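Local coordinates for protein YiiM (Escherichia coli, PDB 1O65) that is of unproven function but, as a MOSC-family protein, may bind molybdenum and act as an oxidoreductase on nitrogenous compounds, at residues 165-168 against 169-172; 197-200 against 201-204. All blocks are in the same frame, centred on the assembly; numbering follows the deposited sequence.

Interaction 1: 165-168 against 169-172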
ATOM      1  N   LYS A 165      -7.075   9.642  17.249  1.00 30.58           N
ATOM      2  CA  LYS A 165      -6.610  10.888  16.686  1.00 31.75           C
ATOM      3  C   LYS A 165      -5.163  10.674  16.217  1.00 32.01           C
ATOM      4  O   LYS A 165      -4.383  10.002  16.877  1.00 30.59           O
ATOM      5  CB  LYS A 165      -6.629  12.049  17.673  1.00 36.68           C
ATOM      6  CG  LYS A 165      -7.834  12.965  17.627  1.00 40.59           C
ATOM      7  CD  LYS A 165      -7.628  14.125  18.599  1.00 44.95           C
ATOM      8  CE  LYS A 165      -8.886  14.929  18.827  1.00 46.19           C
ATOM      9  NZ  LYS A 165      -9.689  15.113  17.588  1.00 47.94           N
ATOM     10  N   VAL A 166      -4.888  11.188  15.037  1.00 32.68           N
ATOM     11  CA  VAL A 166      -3.585  11.095  14.396  1.00 33.00           C
ATOM     12  C   VAL A 166      -3.301  12.483  13.813  1.00 35.38           C
ATOM     13  O   VAL A 166      -4.207  13.332  13.876  1.00 36.43           O
ATOM     14  CB  VAL A 166      -3.619  10.089  13.220  1.00 30.48           C
ATOM     15  CG1 VAL A 166      -3.946   8.668  13.665  1.00 22.77           C
ATOM     16  CG2 VAL A 166      -4.642  10.540  12.179  1.00 29.09           C
ATOM     17  N   SER A 167      -2.116  12.711  13.271  1.00 34.91           N
ATOM     18  CA  SER A 167      -1.856  14.001  12.660  1.00 36.33           C
ATOM     19  C   SER A 167      -0.566  13.973  11.861  1.00 37.25           C
ATOM     20  O   SER A 167       0.285  13.097  11.978  1.00 36.75           O
ATOM     21  CB  SER A 167      -1.855  15.130  13.694  1.00 35.78           C
ATOM     22  OG  SER A 167      -0.600  15.250  14.345  1.00 37.19           O
ATOM     23  N   ALA A 168      -0.367  15.027  11.081  1.00 38.69           N
ATOM     24  CA  ALA A 168       0.810  15.228  10.256  1.00 40.00           C
ATOM     25  C   ALA A 168       2.024  15.419  11.162  1.00 40.49           C
ATOM     26  O   ALA A 168       3.155  15.191  10.738  1.00 42.51           O
ATOM     27  CB  ALA A 168       0.636  16.433   9.356  1.00 38.84           C
ATOM     28  N   ASP A 169       1.763  15.808  12.405  1.00 39.61           N
ATOM     29  CA  ASP A 169       2.798  16.012  13.389  1.00 39.46           C
ATOM     30  C   ASP A 169       3.280  14.740  14.045  1.00 37.14           C
ATOM     31  O   ASP A 169       4.452  14.709  14.420  1.00 38.07           O
ATOM     32  CB  ASP A 169       2.332  17.018  14.470  1.00 42.28           C
ATOM     33  CG  ASP A 169       2.282  18.385  13.793  1.00 46.15           C
ATOM     34  OD1 ASP A 169       3.300  18.715  13.149  1.00 46.05           O
ATOM     35  OD2 ASP A 169       1.231  19.042  13.869  1.00 50.03           O
ATOM     36  N   ALA A 170       2.406  13.765  14.265  1.00 34.79           N
ATOM     37  CA  ALA A 170       2.826  12.499  14.844  1.00 31.20           C
ATOM     38  C   ALA A 170       3.439  11.588  13.777  1.00 29.45           C
ATOM     39  O   ALA A 170       2.817  11.311  12.748  1.00 28.22           O
ATOM     40  CB  ALA A 170       1.614  11.786  15.448  1.00 32.75           C
ATOM     41  N   PRO A 171       4.625  11.065  14.037  1.00 27.31           N
ATOM     42  CA  PRO A 171       5.302  10.157  13.149  1.00 27.03           C
ATOM     43  C   PRO A 171       4.796   8.718  13.222  1.00 27.43           C
ATOM     44  O   PRO A 171       4.164   8.322  14.201  1.00 26.70           O
ATOM     45  CB  PRO A 171       6.747  10.157  13.686  1.00 26.66           C
ATOM     46  CG  PRO A 171       6.581  10.383  15.150  1.00 27.24           C
ATOM     47  CD  PRO A 171       5.409  11.338  15.269  1.00 27.50           C
ATOM     48  N   LEU A 172       5.000   7.957  12.136  1.00 27.19           N
ATOM     49  CA  LEU A 172       4.674   6.530  12.165  1.00 27.41           C
ATOM     50  C   LEU A 172       5.769   5.826  12.981  1.00 26.44           C
ATOM     51  O   LEU A 172       6.950   6.064  12.742  1.00 25.95           O
ATOM     52  CB  LEU A 172       4.670   5.892  10.773  1.00 25.53           C
ATOM     53  CG  LEU A 172       3.781   6.554   9.729  1.00 27.13           C
ATOM     54  CD1 LEU A 172       3.901   5.819   8.398  1.00 25.14           C
ATOM     55  CD2 LEU A 172       2.330   6.589  10.211  1.00 23.73           C
TER
HETATM   56  O   HOH W   1       4.421  12.909  11.005  1.00 30.37           O
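Asp169 meets Ser167 through its backbone amide: Asp169 N donates to Ser167 OG over 3.1 Å, the link from a residue to the amide two places on that defines an ST turn. The serine hydroxyl reaches it because OG sits between its own backbone N and carbonyl carbon (chi1 83°), turned to the side where the chain comes round. The Asp169 side chain adds carbon contact alone, with CB lying 3.4 Å from Ser167 OG, while its carboxylate stands at the exposed tip of the turn. One step on, Ala170 N points into the same corner and is held loosely by two weak bonds, at 3.2 Å to Ser167 O and at 3.4 Å to Ser167 OG. The first of these closes a beta turn near type I, with Ala168 and Asp169 at its corners. Ala170 O, like Ser167 O, also receives a weak bond from the indole NE1 of Trp118. After Pro171, Leu172 enters the next strand and packs on Phe116 and Trp118. An alanine in place of Ser167 would probably leave the Asp169 amide without this acceptor and rest the turn on the weak backbone bond. One hydroxyl thus accepts from two successive amides, one of them weakly, where the chain of the MOSC domain bends sharply out of strand 164-167 towards strand 172-176.

Interaction 2: 197-200 against 201-204; sequences DDQY and HRLL
Gln199 and Arg202 run side by side off the same flank of helix 197-204, their ends pointing the same way. The glutamine leaves the backbone heading away from the next turn, but a bend at chi2 (56°) carries its amide back alongside the arginine. There Arg202 NH1 gives Gln199 OE1 a weak hydrogen bond of 3.4 Å, and Arg202 CD lies 3.6 Å from the same oxygen. The amide and guanidinium planes stand 58° apart, and the oxygen approaches the guanidinium obliquely. The stronger partner of Arg202 NH1 is Glu185, in a salt bridge to helix 183-191. On another flank the Tyr200 ring meets the ring of Phe195 edge-to-face and packs on Ile189 and Met217. Its carbonyl stays behind: Leu204 N donates to Tyr200 O over 3.0 Å, and Leu204 CG rests 3.5 Å from that oxygen. The leucine side chain touches Thr214 and Arg221 of helix 211-223. Backbone bonds of the same i to i+4 kind join His201 N to Asp197 O (2.8 Å), Arg202 N to Asp198 O and Leu203 N to Gln199 O. The carboxylate of Asp197 forms a salt bridge with Arg221. The chemistry is divided: regular backbone bonds hold the two turns together, the weak amide-guanidinium bond steadies Arg202 only in second place, and the stronger charge pairs tie this helix to its neighbours in the three-helix domain.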
ATOM      1  N   ASP A 197       2.813 -23.203  -5.495  1.00 29.29           N
ATOM      2  CA  ASP A 197       1.950 -23.408  -4.336  1.00 29.72           C
ATOM      3  C   ASP A 197       2.619 -23.024  -3.020  1.00 29.12           C
ATOM      4  O   ASP A 197       1.958 -22.518  -2.115  1.00 27.80           O
ATOM      5  CB  ASP A 197       1.505 -24.890  -4.258  1.00 24.75           C
ATOM      6  CG  ASP A 197       0.441 -25.066  -3.203  1.00 24.01           C
ATOM      7  OD1 ASP A 197      -0.692 -24.580  -3.415  1.00 24.69           O
ATOM      8  OD2 ASP A 197       0.700 -25.671  -2.138  1.00 26.26           O
ATOM      9  N   ASP A 198       3.899 -23.394  -2.859  1.00 28.90           N
ATOM     10  CA  ASP A 198       4.631 -23.142  -1.639  1.00 28.75           C
ATOM     11  C   ASP A 198       4.701 -21.646  -1.315  1.00 27.17           C
ATOM     12  O   ASP A 198       4.566 -21.229  -0.173  1.00 25.20           O
ATOM     13  CB  ASP A 198       6.042 -23.720  -1.683  1.00 33.75           C
ATOM     14  CG  ASP A 198       6.120 -25.219  -1.560  1.00 36.67           C
ATOM     15  OD1 ASP A 198       5.172 -25.864  -1.066  1.00 38.84           O
ATOM     16  OD2 ASP A 198       7.181 -25.776  -1.941  1.00 40.07           O
ATOM     17  N   GLN A 199       4.953 -20.856  -2.335  1.00 26.17           N
ATOM     18  CA  GLN A 199       5.007 -19.403  -2.216  1.00 26.03           C
ATOM     19  C   GLN A 199       3.624 -18.885  -1.833  1.00 25.13           C
ATOM     20  O   GLN A 199       3.534 -17.999  -0.968  1.00 23.84           O
ATOM     21  CB  GLN A 199       5.527 -18.815  -3.511  1.00 30.80           C
ATOM     22  CG  GLN A 199       6.468 -17.651  -3.418  1.00 40.39           C
ATOM     23  CD  GLN A 199       7.706 -17.910  -2.591  1.00 44.83           C
ATOM     24  OE1 GLN A 199       8.097 -17.095  -1.762  1.00 47.23           O
ATOM     25  NE2 GLN A 199       8.313 -19.072  -2.780  1.00 48.46           N
ATOM     26  N   TYR A 200       2.553 -19.462  -2.398  1.00 22.21           N
ATOM     27  CA  TYR A 200       1.208 -19.048  -2.018  1.00 21.89           C
ATOM     28  C   TYR A 200       0.935 -19.447  -0.569  1.00 22.24           C
ATOM     29  O   TYR A 200       0.360 -18.672   0.205  1.00 21.19           O
ATOM     30  CB  TYR A 200       0.104 -19.579  -2.942  1.00 20.37           C
ATOM     31  CG  TYR A 200       0.372 -19.230  -4.396  1.00 21.01           C
ATOM     32  CD1 TYR A 200       0.893 -17.975  -4.726  1.00 21.35           C
ATOM     33  CD2 TYR A 200       0.131 -20.109  -5.420  1.00 19.28           C
ATOM     34  CE1 TYR A 200       1.192 -17.627  -6.016  1.00 21.43           C
ATOM     35  CE2 TYR A 200       0.407 -19.765  -6.733  1.00 19.70           C
ATOM     36  CZ  TYR A 200       0.930 -18.532  -7.025  1.00 21.12           C
ATOM     37  OH  TYR A 200       1.212 -18.181  -8.314  1.00 21.53           O
ATOM     38  N   HIS A 201       1.437 -20.619  -0.146  1.00 20.55           N
ATOM     39  CA  HIS A 201       1.197 -20.999   1.255  1.00 21.92           C
ATOM     40  C   HIS A 201       1.917 -20.007   2.178  1.00 21.41           C
ATOM     41  O   HIS A 201       1.427 -19.587   3.219  1.00 19.80           O
ATOM     42  CB  HIS A 201       1.639 -22.428   1.522  1.00 21.47           C
ATOM     43  CG  HIS A 201       1.515 -22.877   2.943  1.00 22.16           C
ATOM     44  ND1 HIS A 201       2.590 -22.800   3.821  1.00 26.86           N
ATOM     45  CD2 HIS A 201       0.507 -23.396   3.651  1.00 19.71           C
ATOM     46  CE1 HIS A 201       2.224 -23.275   5.014  1.00 22.84           C
ATOM     47  NE2 HIS A 201       0.961 -23.629   4.926  1.00 22.53           N
ATOM     48  N   ARG A 202       3.098 -19.610   1.751  1.00 20.05           N
ATOM     49  CA  ARG A 202       3.897 -18.664   2.526  1.00 22.76           C
ATOM     50  C   ARG A 202       3.214 -17.310   2.638  1.00 21.84           C
ATOM     51  O   ARG A 202       3.108 -16.771   3.742  1.00 20.96           O
ATOM     52  CB  ARG A 202       5.296 -18.628   1.927  1.00 21.85           C
ATOM     53  CG  ARG A 202       6.052 -17.332   2.043  1.00 25.28           C
ATOM     54  CD  ARG A 202       7.548 -17.636   1.739  1.00 25.93           C
ATOM     55  NE  ARG A 202       8.346 -16.781   2.595  1.00 25.80           N
ATOM     56  CZ  ARG A 202       8.810 -15.602   2.249  1.00 29.08           C
ATOM     57  NH1 ARG A 202       8.524 -15.194   1.005  1.00 28.75           N
ATOM     58  NH2 ARG A 202       9.556 -14.917   3.130  1.00 24.59           N
ATOM     59  N   LEU A 203       2.657 -16.759   1.562  1.00 21.31           N
ATOM     60  CA  LEU A 203       1.991 -15.469   1.612  1.00 20.40           C
ATOM     61  C   LEU A 203       0.742 -15.538   2.471  1.00 18.83           C
ATOM     62  O   LEU A 203       0.467 -14.632   3.279  1.00 20.18           O
ATOM     63  CB  LEU A 203       1.680 -14.874   0.242  1.00 21.38           C
ATOM     64  CG  LEU A 203       0.941 -13.519   0.237  1.00 25.31           C
ATOM     65  CD1 LEU A 203       1.668 -12.459   1.048  1.00 20.81           C
ATOM     66  CD2 LEU A 203       0.788 -13.012  -1.202  1.00 23.03           C
ATOM     67  N   LEU A 204       0.002 -16.623   2.412  1.00 18.19           N
ATOM     68  CA  LEU A 204      -1.217 -16.805   3.197  1.00 18.01           C
ATOM     69  C   LEU A 204      -0.906 -16.905   4.687  1.00 18.10           C
ATOM     70  O   LEU A 204      -1.833 -16.722   5.479  1.00 17.28           O
ATOM     71  CB  LEU A 204      -2.011 -18.027   2.768  1.00 19.14           C
ATOM     72  CG  LEU A 204      -2.786 -17.993   1.450  1.00 23.62           C
ATOM     73  CD1 LEU A 204      -3.088 -19.411   0.985  1.00 18.35           C
ATOM     74  CD2 LEU A 204      -4.108 -17.209   1.578  1.00 20.90           C
TER

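Going along the chain from the N terminus, interaction 1 comes first; it closes a tight turn within the MOSC region, at the step from strand 164-167 to strand 172-176. The first of these strands belongs to a small three-stranded antiparallel sheet and the second to the large mixed sheet, so the turn joins the two. The chain then passes through helix 183-191 before interaction 2, which takes in the whole of helix 197-204 in the three-helix domain. The contacts are in series, neither nested nor crossing. The centres of interactions 1 and 2 lie about 35 Å apart, on opposite sides of the chain's centre. Their nearest atoms are about 20 Å apart, so they do not touch.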